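Local coordinates for DMATS type aromatic prenyltransferase (Streptomyces coelicolor, PDB 6ZS0), which probably transfers a dimethylallyl group to C5 of the indole ring of tryptophan, at residues F236-G241 against S292-H297. Residues are numbered along the deposited sequence; the frame is centred on the assembly and turned at random.
Sequences FRTAAG and STVLHH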
ATOM      1  N   PHE A 236      -9.281  -5.870 -14.668  1.00 20.83           N
ATOM      2  CA  PHE A 236      -8.135  -5.386 -15.478  1.00 20.60           C
ATOM      3  C   PHE A 236      -8.658  -4.377 -16.512  1.00 21.27           C
ATOM      4  O   PHE A 236      -8.104  -3.286 -16.651  1.00 21.05           O
ATOM      5  CB  PHE A 236      -7.386  -6.548 -16.127  1.00 20.53           C
ATOM      6  CG  PHE A 236      -6.239  -6.133 -17.025  1.00 20.04           C
ATOM      7  CD1 PHE A 236      -4.912  -6.253 -16.618  1.00 20.09           C
ATOM      8  CD2 PHE A 236      -6.482  -5.694 -18.314  1.00 20.61           C
ATOM      9  CE1 PHE A 236      -3.874  -5.889 -17.473  1.00 19.80           C
ATOM     10  CE2 PHE A 236      -5.447  -5.304 -19.148  1.00 20.68           C
ATOM     11  CZ  PHE A 236      -4.144  -5.416 -18.726  1.00 19.92           C
ATOM     12  N   ARG A 237      -9.705  -4.737 -17.249  1.00 23.46           N
ATOM     13  CA  ARG A 237     -10.202  -3.892 -18.358  1.00 25.14           C
ATOM     14  C   ARG A 237     -10.854  -2.618 -17.821  1.00 24.79           C
ATOM     15  O   ARG A 237     -10.644  -1.551 -18.429  1.00 25.17           O
ATOM     16  CB  ARG A 237     -11.174  -4.687 -19.235  1.00 27.80           C
ATOM     17  CG  ARG A 237     -10.500  -5.811 -20.004  1.00 29.58           C
ATOM     18  CD  ARG A 237     -11.374  -6.350 -21.115  1.00 32.33           C
ATOM     19  NE  ARG A 237     -10.529  -7.035 -22.086  1.00 34.21           N
ATOM     20  CZ  ARG A 237     -10.239  -8.333 -22.078  1.00 35.13           C
ATOM     21  NH1 ARG A 237     -10.750  -9.137 -21.156  1.00 37.06           N
ATOM     22  NH2 ARG A 237      -9.432  -8.827 -23.000  1.00 36.20           N
ATOM     23  N   THR A 238     -11.618  -2.706 -16.734  1.00 24.82           N
ATOM     24  CA  THR A 238     -12.297  -1.525 -16.146  1.00 25.30           C
ATOM     25  C   THR A 238     -11.237  -0.540 -15.653  1.00 24.20           C
ATOM     26  O   THR A 238     -11.374   0.651 -15.922  1.00 25.49           O
ATOM     27  CB  THR A 238     -13.270  -1.907 -15.031  1.00 26.38           C
ATOM     28  OG1 THR A 238     -14.253  -2.780 -15.598  1.00 27.91           O
ATOM     29  CG2 THR A 238     -13.935  -0.701 -14.398  1.00 26.95           C
ATOM     30  N   ALA A 239     -10.228  -1.030 -14.950  1.00 23.40           N
ATOM     31  CA  ALA A 239      -9.233  -0.180 -14.263  1.00 22.78           C
ATOM     32  C   ALA A 239      -8.336   0.487 -15.303  1.00 22.95           C
ATOM     33  O   ALA A 239      -8.038   1.668 -15.184  1.00 22.66           O
ATOM     34  CB  ALA A 239      -8.435  -1.014 -13.287  1.00 22.03           C
ATOM     35  N   ALA A 240      -7.904  -0.276 -16.292  1.00 23.28           N
ATOM     36  CA  ALA A 240      -6.835   0.143 -17.217  1.00 24.67           C
ATOM     37  C   ALA A 240      -7.375   1.070 -18.310  1.00 26.16           C
ATOM     38  O   ALA A 240      -6.579   1.831 -18.837  1.00 27.29           O
ATOM     39  CB  ALA A 240      -6.160  -1.067 -17.768  1.00 24.85           C
ATOM     40  N   GLY A 241      -8.671   1.026 -18.643  1.00 28.26           N
ATOM     41  CA  GLY A 241      -9.204   1.849 -19.744  1.00 30.64           C
ATOM     42  C   GLY A 241      -8.285   1.741 -20.972  1.00 32.68           C
ATOM     43  O   GLY A 241      -8.181   0.645 -21.538  1.00 31.99           O
ATOM     44  N   SER A 292     -15.693   3.391  -9.219  1.00 23.57           N
ATOM     45  CA  SER A 292     -17.143   3.267  -8.918  1.00 24.47           C
ATOM     46  C   SER A 292     -17.716   2.070  -9.691  1.00 25.05           C
ATOM     47  O   SER A 292     -18.488   1.304  -9.103  1.00 26.09           O
ATOM     48  CB  SER A 292     -17.853   4.554  -9.200  1.00 24.52           C
ATOM     49  OG  SER A 292     -17.396   5.585  -8.339  1.00 24.37           O
ATOM     50  N   THR A 293     -17.316   1.880 -10.945  1.00 25.60           N
ATOM     51  CA  THR A 293     -17.730   0.723 -11.793  1.00 26.10           C
ATOM     52  C   THR A 293     -17.262  -0.590 -11.153  1.00 26.30           C
ATOM     53  O   THR A 293     -18.057  -1.534 -11.076  1.00 26.31           O
ATOM     54  CB  THR A 293     -17.217   0.852 -13.226  1.00 26.64           C
ATOM     55  OG1 THR A 293     -17.736   2.075 -13.750  1.00 27.37           O
ATOM     56  CG2 THR A 293     -17.624  -0.321 -14.096  1.00 26.77           C
ATOM     57  N   VAL A 294     -16.018  -0.666 -10.699  1.00 25.15           N
ATOM     58  CA  VAL A 294     -15.479  -1.907 -10.068  1.00 25.77           C
ATOM     59  C   VAL A 294     -16.285  -2.220  -8.807  1.00 26.71           C
ATOM     60  O   VAL A 294     -16.640  -3.405  -8.581  1.00 27.45           O
ATOM     61  CB  VAL A 294     -13.983  -1.777  -9.745  1.00 25.61           C
ATOM     62  CG1 VAL A 294     -13.483  -2.996  -8.980  1.00 25.50           C
ATOM     63  CG2 VAL A 294     -13.165  -1.560 -11.016  1.00 25.82           C
ATOM     64  N   LEU A 295     -16.536  -1.208  -7.987  1.00 27.07           N
ATOM     65  CA  LEU A 295     -17.284  -1.390  -6.730  1.00 26.67           C
ATOM     66  C   LEU A 295     -18.684  -1.925  -7.059  1.00 27.88           C
ATOM     67  O   LEU A 295     -19.101  -2.961  -6.442  1.00 27.76           O
ATOM     68  CB  LEU A 295     -17.336  -0.056  -5.985  1.00 26.78           C
ATOM     69  CG  LEU A 295     -16.033   0.351  -5.307  1.00 26.33           C
ATOM     70  CD1 LEU A 295     -16.114   1.801  -4.849  1.00 26.55           C
ATOM     71  CD2 LEU A 295     -15.730  -0.562  -4.128  1.00 26.56           C
ATOM     72  N   HIS A 296     -19.354  -1.309  -8.026  1.00 28.40           N
ATOM     73  CA  HIS A 296     -20.730  -1.706  -8.439  1.00 30.82           C
ATOM     74  C   HIS A 296     -20.730  -3.173  -8.908  1.00 32.73           C
ATOM     75  O   HIS A 296     -21.677  -3.922  -8.529  1.00 34.09           O
ATOM     76  CB  HIS A 296     -21.274  -0.721  -9.477  1.00 30.38           C
ATOM     77  CG  HIS A 296     -21.552   0.637  -8.918  1.00 30.20           C
ATOM     78  ND1 HIS A 296     -21.752   1.745  -9.725  1.00 30.08           N
ATOM     79  CD2 HIS A 296     -21.605   1.087  -7.653  1.00 30.36           C
ATOM     80  CE1 HIS A 296     -21.959   2.795  -8.990  1.00 29.54           C
ATOM     81  NE2 HIS A 296     -21.881   2.426  -7.706  1.00 30.98           N
ATOM     82  N   HIS A 297     -19.683  -3.609  -9.609  1.00 34.84           N
ATOM     83  CA  HIS A 297     -19.557  -4.974 -10.198  1.00 37.64           C
ATOM     84  C   HIS A 297     -19.372  -6.021  -9.088  1.00 38.06           C
ATOM     85  O   HIS A 297     -19.661  -7.200  -9.335  1.00 38.36           O
ATOM     86  CB  HIS A 297     -18.428  -5.008 -11.241  1.00 39.70           C
ATOM     87  CG  HIS A 297     -18.766  -4.303 -12.516  1.00 42.71           C
ATOM     88  ND1 HIS A 297     -18.019  -4.455 -13.678  1.00 44.68           N
ATOM     89  CD2 HIS A 297     -19.777  -3.456 -12.822  1.00 45.11           C
ATOM     90  CE1 HIS A 297     -18.554  -3.727 -14.641  1.00 45.59           C
ATOM     91  NE2 HIS A 297     -19.643  -3.106 -14.138  1.00 46.54           N
TER
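Thr238 meets Thr293 and Val294 where two helices of the ABBA prenyltransferase fold, 229-240 and 284-297, lie side by side on the outer layer around the closed antiparallel barrel. The helices come close here through small beta-branched residues, the CA atoms of Thr238 and Val294 being 6.9 Å apart. Thr238 carries nearly all of its half of the contact. Thr238 CB, directed at the other helix, lies 4.0 Å from Val294 CG2. At CB the side chain divides its work: with CG2 anti to the backbone N, the methyl points to helix 284-297, while OG1 stays beside that N and hydrogen-bonds Gly234 O one turn earlier in its own helix. Threonine suits this place because its hydroxyl is satisfied within the helix and its methyl is left to pack. Thr238 CG2 settles against two methyls, Val294 CG2 at 3.6 Å and Thr293 CG2 at 3.7 Å. Thr293 uses the same rotamer (chi1 -58°), giving its OG1 to Ala289 O and its CG2 to the interface, so the two threonines present carbon to each other and no hydrogen bond spans this contact. Val294 has no polar group to satisfy and is buried; it also touches Val339 of strand 338-344, linking the helix pair to the barrel wall. Nearby, Ala239 O accepts a hydrogen bond from Arg290 NH1, a polar tie between the same helices. The same Thr293 CG2 also sits 3.3 Å above the ring plane of His297, displaced toward the ring's rim.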